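Local coordinates for exotoxin A (Pseudomonas aeruginosa, PDB 1IKP), which transfers ADP-ribose from NAD to host elongation factor 2, as diphtheria toxin does, with further domains probably serving cell binding and translocation, at residues L299-S304 against G323-A328; V291-A296 against I329-E334; V368-P373 against A380-S385. The protein carries 2 engineered substitutions. All blocks are in the same frame, centred on the assembly; numbering follows the deposited sequence. Where two conformers were deposited one is given.

Contact 1. Residues L299-S304 against G323-A328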
loop_
_atom_site.group_PDB
_atom_site.type_symbol
_atom_site.label_atom_id
_atom_site.label_comp_id
_atom_site.label_asym_id
_atom_site.label_seq_id
_atom_site.Cartn_x
_atom_site.Cartn_y
_atom_site.Cartn_z
ATOM N N LEU A 299 19.621 -6.458 -8.052
ATOM C CA LEU A 299 19.831 -5.188 -8.737
ATOM C C LEU A 299 21.325 -4.855 -8.838
ATOM O O LEU A 299 21.777 -4.359 -9.863
ATOM C CB LEU A 299 19.096 -4.072 -7.995
ATOM C CG LEU A 299 17.568 -4.111 -8.085
ATOM C CD1 LEU A 299 16.977 -3.191 -7.013
ATOM C CD2 LEU A 299 17.107 -3.702 -9.484
ATOM N N ALA A 300 22.075 -5.147 -7.781
ATOM C CA ALA A 300 23.515 -4.864 -7.755
ATOM C C ALA A 300 24.294 -5.808 -8.665
ATOM O O ALA A 300 25.418 -5.497 -9.083
ATOM C CB ALA A 300 24.038 -4.966 -6.335
ATOM N N ALA A 301 23.705 -6.961 -8.961
ATOM C CA ALA A 301 24.352 -7.936 -9.832
ATOM C C ALA A 301 24.200 -7.502 -11.282
ATOM O O ALA A 301 24.739 -8.139 -12.181
ATOM C CB ALA A 301 23.741 -9.318 -9.633
ATOM N N ARG A 302 23.451 -6.423 -11.499
ATOM C CA ARG A 302 23.234 -5.871 -12.832
ATOM C C ARG A 302 22.468 -6.818 -13.764
ATOM O O ARG A 302 22.707 -6.840 -14.974
ATOM C CB ARG A 302 24.587 -5.513 -13.454
ATOM C CG ARG A 302 24.543 -4.450 -14.537
ATOM C CD ARG A 302 24.175 -3.087 -13.965
ATOM N NE ARG A 302 24.577 -1.997 -14.853
ATOM C CZ ARG A 302 25.840 -1.698 -15.144
ATOM N NH1 ARG A 302 26.831 -2.406 -14.616
ATOM N NH2 ARG A 302 26.114 -0.692 -15.963
ATOM N N LEU A 303 21.544 -7.591 -13.200
ATOM C CA LEU A 303 20.748 -8.544 -13.971
ATOM C C LEU A 303 19.382 -8.011 -14.382
ATOM O O LEU A 303 18.700 -7.375 -13.578
ATOM C CB LEU A 303 20.525 -9.813 -13.154
ATOM C CG LEU A 303 21.697 -10.763 -12.946
ATOM C CD1 LEU A 303 21.447 -11.622 -11.717
ATOM C CD2 LEU A 303 21.870 -11.617 -14.201
ATOM N N SER A 304 18.976 -8.279 -15.617
ATOM C CA SER A 304 17.667 -7.849 -16.086
ATOM C C SER A 304 16.609 -8.764 -15.473
ATOM O O SER A 304 16.810 -9.980 -15.344
ATOM C CB SER A 304 17.577 -7.926 -17.607
ATOM O OG SER A 304 17.751 -9.254 -18.080
ATOM N N GLY A 323 27.530 -16.294 -6.183
ATOM C CA GLY A 323 28.056 -15.386 -5.179
ATOM C C GLY A 323 27.061 -15.028 -4.088
ATOM O O GLY A 323 26.376 -15.898 -3.554
ATOM N N ASP A 324 26.983 -13.743 -3.753
ATOM C CA ASP A 324 26.070 -13.277 -2.716
ATOM C C ASP A 324 24.620 -13.543 -3.104
ATOM O O ASP A 324 23.860 -14.113 -2.323
ATOM C CB ASP A 324 26.277 -11.781 -2.470
ATOM C CG ASP A 324 27.663 -11.470 -1.938
ATOM O OD1 ASP A 324 27.987 -10.276 -1.765
ATOM O OD2 ASP A 324 28.425 -12.431 -1.690
ATOM N N LEU A 325 24.254 -13.144 -4.316
ATOM C CA LEU A 325 22.893 -13.347 -4.808
ATOM C C LEU A 325 22.554 -14.827 -4.892
ATOM O O LEU A 325 21.460 -15.249 -4.509
ATOM C CB LEU A 325 22.717 -12.711 -6.186
ATOM C CG LEU A 325 21.368 -13.033 -6.837
ATOM C CD1 LEU A 325 20.231 -12.459 -5.976
ATOM C CD2 LEU A 325 21.319 -12.473 -8.243
ATOM N N GLY A 326 23.497 -15.619 -5.394
ATOM C CA GLY A 326 23.260 -17.045 -5.503
ATOM C C GLY A 326 23.066 -17.687 -4.146
ATOM O O GLY A 326 22.206 -18.543 -3.973
ATOM N N GLU A 327 23.870 -17.276 -3.174
ATOM C CA GLU A 327 23.775 -17.829 -1.834
ATOM C C GLU A 327 22.475 -17.381 -1.165
ATOM O O GLU A 327 21.843 -18.151 -0.450
ATOM C CB GLU A 327 24.971 -17.377 -0.993
ATOM C CG GLU A 327 25.175 -18.178 0.274
ATOM C CD GLU A 327 25.318 -19.660 -0.006
ATOM O OE1 GLU A 327 26.029 -20.016 -0.971
ATOM O OE2 GLU A 327 24.724 -20.469 0.737
ATOM N N ALA A 328 22.092 -16.130 -1.400
ATOM C CA ALA A 328 20.867 -15.590 -0.818
ATOM C C ALA A 328 19.687 -16.419 -1.307
ATOM O O ALA A 328 18.800 -16.760 -0.528
ATOM C CB ALA A 328 20.695 -14.132 -1.226
#
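L303 and L325 meet methyl to methyl where a Schellman motif ends helix 282-300 and L303, just past it, points its side chain at helix 323-331, within the helical domain assigned to targeting. The evidence for the motif is the positive phi of R302, 64°, together with two bonds running back into the last turn, R302 N to L299 O at 3.1 Å being one of them. After this reversal the chain becomes extended at L303, whose side chain is thereby presented to the second helix.

The closest approach is 3.6 Å, between L303 CD1 and L325 CD2. As whole side chains the two leucines cross obliquely, but their touching branches meet end-on: the CG-CD2 bond of L325 points almost straight at L303 CD1, with an angle at CD2 of about 170°. Torsions account for this aim. In L325, CG is trans to the backbone N (chi1 173°), which carries the isobutyl group off the helix toward the other segment; in L303, CG lies trans to the carbonyl carbon.

A301, in the turn itself, adds a smaller apolar surface. Its CB lies 4.2 Å from L325 CD2 and 3.9 Å from L303 CD1, so three methyl carbons form a nearly equilateral triangle. The contact is slight, burying 78 Å² in all, and purely apolar; it joins the turn that follows helix 282-300 to the N-terminal part of helix 323-331.

V311 of helix 308-317 touches both leucines and extends the apolar patch, while the S304 carbonyl O just beyond the turn accepts a hydrogen bond from Y298 OH. The two branches of L325 divide the work: CD2 meets A301 and L303, whereas CD1 is turned to helix 282-300, 3.6 Å from L294 CD1.

Contact 2. Residues V291-A296 against I329-E334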
loop_
_atom_site.group_PDB
_atom_site.type_symbol
_atom_site.label_atom_id
_atom_site.label_comp_id
_atom_site.label_asym_id
_atom_site.label_seq_id
_atom_site.Cartn_x
_atom_site.Cartn_y
_atom_site.Cartn_z
ATOM N N VAL A 291 14.331 -10.325 2.337
ATOM C CA VAL A 291 13.747 -10.029 1.033
ATOM C C VAL A 291 14.295 -8.724 0.455
ATOM O O VAL A 291 14.569 -8.640 -0.744
ATOM C CB VAL A 291 12.198 -9.979 1.129
ATOM C CG1 VAL A 291 11.605 -9.348 -0.129
ATOM C CG2 VAL A 291 11.645 -11.394 1.288
ATOM N N GLN A 292 14.430 -7.709 1.309
ATOM C CA GLN A 292 14.965 -6.420 0.893
ATOM C C GLN A 292 16.371 -6.636 0.321
ATOM O O GLN A 292 16.683 -6.175 -0.782
ATOM C CB GLN A 292 15.018 -5.461 2.095
ATOM C CG GLN A 292 15.551 -4.066 1.769
ATOM C CD GLN A 292 15.686 -3.178 3.001
ATOM O OE1 GLN A 292 15.625 -1.950 2.901
ATOM N NE2 GLN A 292 15.872 -3.788 4.159
ATOM N N ARG A 293 17.198 -7.357 1.072
ATOM C CA ARG A 293 18.572 -7.638 0.667
ATOM C C ARG A 293 18.650 -8.424 -0.636
ATOM O O ARG A 293 19.496 -8.153 -1.486
ATOM C CB ARG A 293 19.292 -8.398 1.785
ATOM C CG ARG A 293 20.660 -8.942 1.408
ATOM C CD ARG A 293 21.436 -9.355 2.647
ATOM N NE ARG A 293 22.633 -10.121 2.315
ATOM C CZ ARG A 293 22.616 -11.372 1.868
ATOM N NH1 ARG A 293 21.461 -12.003 1.700
ATOM N NH2 ARG A 293 23.752 -11.995 1.589
ATOM N N LEU A 294 17.756 -9.390 -0.795
ATOM C CA LEU A 294 17.738 -10.208 -1.994
ATOM C C LEU A 294 17.478 -9.377 -3.239
ATOM O O LEU A 294 18.177 -9.506 -4.243
ATOM C CB LEU A 294 16.686 -11.292 -1.867
ATOM C CG LEU A 294 16.519 -12.163 -3.099
ATOM C CD1 LEU A 294 17.812 -12.934 -3.418
ATOM C CD2 LEU A 294 15.388 -13.128 -2.818
ATOM N N VAL A 295 16.470 -8.509 -3.186
ATOM C CA VAL A 295 16.178 -7.680 -4.339
ATOM C C VAL A 295 17.353 -6.740 -4.605
ATOM O O VAL A 295 17.698 -6.514 -5.754
ATOM C CB VAL A 295 14.874 -6.854 -4.112
ATOM C CG1 VAL A 295 14.629 -5.902 -5.271
ATOM C CG2 VAL A 295 13.689 -7.804 -3.977
ATOM N N ALA A 296 17.961 -6.210 -3.546
ATOM C CA ALA A 296 19.109 -5.306 -3.704
ATOM C C ALA A 296 20.250 -6.043 -4.403
ATOM O O ALA A 296 20.843 -5.528 -5.353
ATOM C CB ALA A 296 19.573 -4.804 -2.357
ATOM N N ILE A 329 19.700 -16.739 -2.598
ATOM C CA ILE A 329 18.647 -17.540 -3.224
ATOM C C ILE A 329 18.613 -18.951 -2.657
ATOM O O ILE A 329 17.558 -19.444 -2.253
ATOM C CB ILE A 329 18.838 -17.602 -4.764
ATOM C CG1 ILE A 329 18.577 -16.212 -5.361
ATOM C CG2 ILE A 329 17.933 -18.662 -5.374
ATOM C CD1 ILE A 329 18.901 -16.102 -6.814
ATOM N N ARG A 330 19.772 -19.600 -2.608
ATOM C CA ARG A 330 19.841 -20.951 -2.078
ATOM C C ARG A 330 19.458 -20.989 -0.596
ATOM O O ARG A 330 18.967 -22.003 -0.108
ATOM C CB ARG A 330 21.253 -21.534 -2.280
ATOM C CG ARG A 330 21.598 -21.917 -3.725
ATOM C CD ARG A 330 22.952 -22.647 -3.789
ATOM N NE ARG A 330 24.036 -21.799 -3.314
ATOM C CZ ARG A 330 24.688 -20.925 -4.070
ATOM N NH1 ARG A 330 24.378 -20.786 -5.350
ATOM N NH2 ARG A 330 25.626 -20.156 -3.532
ATOM N N GLU A 331 19.670 -19.883 0.117
ATOM C CA GLU A 331 19.331 -19.822 1.544
ATOM C C GLU A 331 17.827 -19.875 1.831
ATOM O O GLU A 331 17.408 -20.373 2.875
ATOM C CB GLU A 331 19.899 -18.548 2.180
ATOM C CG GLU A 331 21.410 -18.520 2.334
ATOM C CD GLU A 331 21.894 -17.271 3.053
ATOM O OE1 GLU A 331 21.563 -16.153 2.603
ATOM O OE2 GLU A 331 22.608 -17.408 4.068
ATOM N N GLN A 332 17.029 -19.342 0.909
ATOM C CA GLN A 332 15.570 -19.307 1.049
ATOM C C GLN A 332 14.972 -19.416 -0.353
ATOM O O GLN A 332 14.508 -18.432 -0.916
ATOM C CB GLN A 332 15.136 -17.980 1.679
ATOM C CG GLN A 332 15.671 -17.738 3.081
ATOM C CD GLN A 332 15.029 -18.639 4.117
ATOM O OE1 GLN A 332 15.453 -18.674 5.273
ATOM N NE2 GLN A 332 13.994 -19.369 3.712
ATOM N N PRO A 333 14.976 -20.624 -0.934
ATOM C CA PRO A 333 14.446 -20.856 -2.278
ATOM C C PRO A 333 13.077 -20.274 -2.635
ATOM O O PRO A 333 12.958 -19.550 -3.620
ATOM C CB PRO A 333 14.481 -22.377 -2.394
ATOM C CG PRO A 333 15.701 -22.722 -1.604
ATOM C CD PRO A 333 15.523 -21.874 -0.371
ATOM N N GLU A 334 12.051 -20.603 -1.859
ATOM C CA GLU A 334 10.711 -20.119 -2.177
ATOM C C GLU A 334 10.523 -18.646 -1.853
ATOM O O GLU A 334 9.833 -17.942 -2.591
ATOM C CB GLU A 334 9.656 -20.963 -1.459
ATOM C CG GLU A 334 9.742 -22.456 -1.778
ATOM C CD GLU A 334 9.421 -22.799 -3.223
ATOM O OE1 GLU A 334 9.530 -23.994 -3.578
ATOM O OE2 GLU A 334 9.055 -21.899 -4.006
#
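The guanidinium of R293 and the carboxylate of E331 lie near each other, too far apart for a salt bridge: NH1 and OE1 are 4.2 Å apart. OE1 approaches obliquely, squarely over neither a face nor an edge, and the two planes are inclined by about 60°. On the opposite side of the guanidinium plane sits the methyl of A328, its CB 3.7 Å from NH1. Because R293 was modelled in two conformers, this placement is only one of its states and the pairing is best read as a loose electrostatic attraction at the surface.

The firmer packing is between the apolar side chains. L294 CD1 lies 3.9 Å from I329 CG1, and the two side chains run roughly perpendicular, so that a leucine methyl rests against the middle of the isoleucine chain. With its CG trans to the backbone N (chi1 177°), L294 reaches straight across from its helix; I329 CG1 is instead trans to its own carbonyl carbon, which runs the chain past the leucine tip.

Beyond E331 the chain bends. Q332 N bonds to I329 O at 3.2 Å, and Q332 itself takes the N-cap position of the following helix, which starts at P333.

The contact therefore lies inside a helical cluster of the targeting region. Helix 282-300 packs here against the end of helix 323-331. L294 also touches A336 and L340 of helix 333-351, V291 and V295 turn to helix 255-265, and I329 is covered by V311, A315 and L316 of helix 308-317.

Contact 3. Residues V368-P373 against A380-S385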
loop_
_atom_site.group_PDB
_atom_site.type_symbol
_atom_site.label_atom_id
_atom_site.label_comp_id
_atom_site.label_asym_id
_atom_site.label_seq_id
_atom_site.Cartn_x
_atom_site.Cartn_y
_atom_site.Cartn_z
ATOM N N VAL A 368 4.310 5.257 -4.978
ATOM C CA VAL A 368 2.987 5.892 -4.902
ATOM C C VAL A 368 1.991 4.788 -4.557
ATOM O O VAL A 368 1.860 3.804 -5.308
ATOM C CB VAL A 368 2.627 6.546 -6.241
ATOM C CG1 VAL A 368 1.138 6.911 -6.248
ATOM C CG2 VAL A 368 3.461 7.828 -6.429
ATOM N N SER A 369 1.318 4.950 -3.422
ATOM C CA SER A 369 0.355 3.960 -2.923
ATOM C C SER A 369 -1.048 4.537 -3.005
ATOM O O SER A 369 -1.311 5.607 -2.476
ATOM C CB SER A 369 0.703 3.593 -1.482
ATOM O OG SER A 369 2.053 3.094 -1.402
ATOM N N LEU A 370 -1.945 3.805 -3.648
ATOM C CA LEU A 370 -3.304 4.269 -3.875
ATOM C C LEU A 370 -4.336 3.514 -3.061
ATOM O O LEU A 370 -4.243 2.293 -2.897
ATOM C CB LEU A 370 -3.639 4.105 -5.346
ATOM C CG LEU A 370 -2.617 4.672 -6.328
ATOM C CD1 LEU A 370 -3.038 4.308 -7.746
ATOM C CD2 LEU A 370 -2.535 6.198 -6.169
ATOM N N THR A 371 -5.307 4.243 -2.517
ATOM C CA THR A 371 -6.406 3.649 -1.758
ATOM C C THR A 371 -7.495 3.479 -2.821
ATOM O O THR A 371 -8.221 4.423 -3.170
ATOM C CB THR A 371 -6.850 4.613 -0.661
ATOM O OG1 THR A 371 -5.761 4.773 0.255
ATOM C CG2 THR A 371 -8.056 4.066 0.084
ATOM N N CYS A 372 -7.634 2.268 -3.331
ATOM C CA CYS A 372 -8.533 2.034 -4.451
ATOM C C CYS A 372 -9.917 1.507 -4.166
ATOM O O CYS A 372 -10.058 0.538 -3.455
ATOM C CB CYS A 372 -7.862 1.037 -5.406
ATOM S SG CYS A 372 -6.207 1.541 -5.994
ATOM N N PRO A 373 -10.952 2.154 -4.732
ATOM C CA PRO A 373 -12.328 1.689 -4.534
ATOM C C PRO A 373 -12.446 0.348 -5.259
ATOM O O PRO A 373 -11.925 0.207 -6.364
ATOM C CB PRO A 373 -13.160 2.766 -5.227
ATOM C CG PRO A 373 -12.326 4.002 -5.093
ATOM C CD PRO A 373 -10.925 3.482 -5.368
ATOM N N ALA A 380 -6.231 4.444 -11.033
ATOM C CA ALA A 380 -5.117 5.213 -11.572
ATOM C C ALA A 380 -4.594 6.220 -10.569
ATOM O O ALA A 380 -5.352 6.788 -9.786
ATOM C CB ALA A 380 -5.548 5.925 -12.856
ATOM N N GLY A 381 -3.284 6.431 -10.605
ATOM C CA GLY A 381 -2.686 7.383 -9.696
ATOM C C GLY A 381 -2.656 8.767 -10.325
ATOM O O GLY A 381 -3.165 8.965 -11.441
ATOM N N PRO A 382 -2.072 9.746 -9.624
ATOM C CA PRO A 382 -1.949 11.137 -10.085
ATOM C C PRO A 382 -1.177 11.209 -11.396
ATOM O O PRO A 382 -0.371 10.340 -11.692
ATOM C CB PRO A 382 -1.168 11.813 -8.960
ATOM C CG PRO A 382 -1.607 11.069 -7.749
ATOM C CD PRO A 382 -1.647 9.616 -8.214
ATOM N N ALA A 383 -1.401 12.260 -12.176
ATOM C CA ALA A 383 -0.684 12.398 -13.441
ATOM C C ALA A 383 0.831 12.399 -13.185
ATOM O O ALA A 383 1.604 11.854 -13.981
ATOM C CB ALA A 383 -1.108 13.689 -14.151
ATOM N N ASP A 384 1.236 12.982 -12.056
ATOM C CA ASP A 384 2.648 13.065 -11.655
ATOM C C ASP A 384 3.237 11.743 -11.172
ATOM O O ASP A 384 4.402 11.697 -10.783
ATOM C CB ASP A 384 2.833 14.079 -10.513
ATOM C CG ASP A 384 2.775 15.512 -10.974
ATOM O OD1 ASP A 384 2.913 16.396 -10.105
ATOM O OD2 ASP A 384 2.599 15.762 -12.187
ATOM N N SER A 385 2.441 10.679 -11.180
ATOM C CA SER A 385 2.942 9.393 -10.686
ATOM C C SER A 385 3.501 8.443 -11.734
ATOM O O SER A 385 3.883 7.325 -11.401
ATOM C CB SER A 385 1.864 8.667 -9.869
ATOM O OG SER A 385 0.781 8.241 -10.679
#
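V368 and L370, alternate residues of strand 367-371, face a return segment whose backbone passes with V368 CA 6.8 Å from S385 CA. At the other end L370 CA lies 6.6 Å from G381 CA. The first segment has regular extended phi/psi values; the second runs irregularly to P382 and then coils into a 3-10 turn at 383-385. Together they frame a disulfide-closed loop, C372 to C379, within the connection from strand 367-371 to its parallel neighbour 389-393.

L370 supplies the main packing. Both methyls press on one side of the G381 backbone: CD1 lies 3.6 Å from G381 N, and CD2 lies 3.7 Å from G381 CA. CD2 also reaches P382 CD at 4.1 Å, the leucine and the proline ring lying alongside, pointing opposite ways. V368 sets both methyls against S385, CG2 coming to 3.9 Å from S385 CB.

S245 of strand 245-248, on the other flank of strand 367-371, touches L370 and P382. The turn is fastened from within. S385 OG, placed between its own N and carbonyl carbon (chi1 68°), donates in plane to a lone pair of P382 O at 2.6 Å, while S385 N bonds to that same oxygen.

Contacts 1 and 2 are neighbours, their centres 9 Å apart, and both join helix 282-300 to helix 323-331. Along the chain contact 1 is nested inside the loop that contact 2 closes, so the pair samples successive levels of one interhelical seam, linked directly by A328 CB lying 3.8 Å from L294 CD1. Contact 3 comes later in sequence and stands apart: its centre is 31 Å from contact 1 and 29 Å from contact 2, with nearest atoms about 15 Å away in each case. It packs a beta strand, 367-371, against the loop that follows it. The targeting region thus spans both an all-helical body and a strand joined to the beta structure of the binding region.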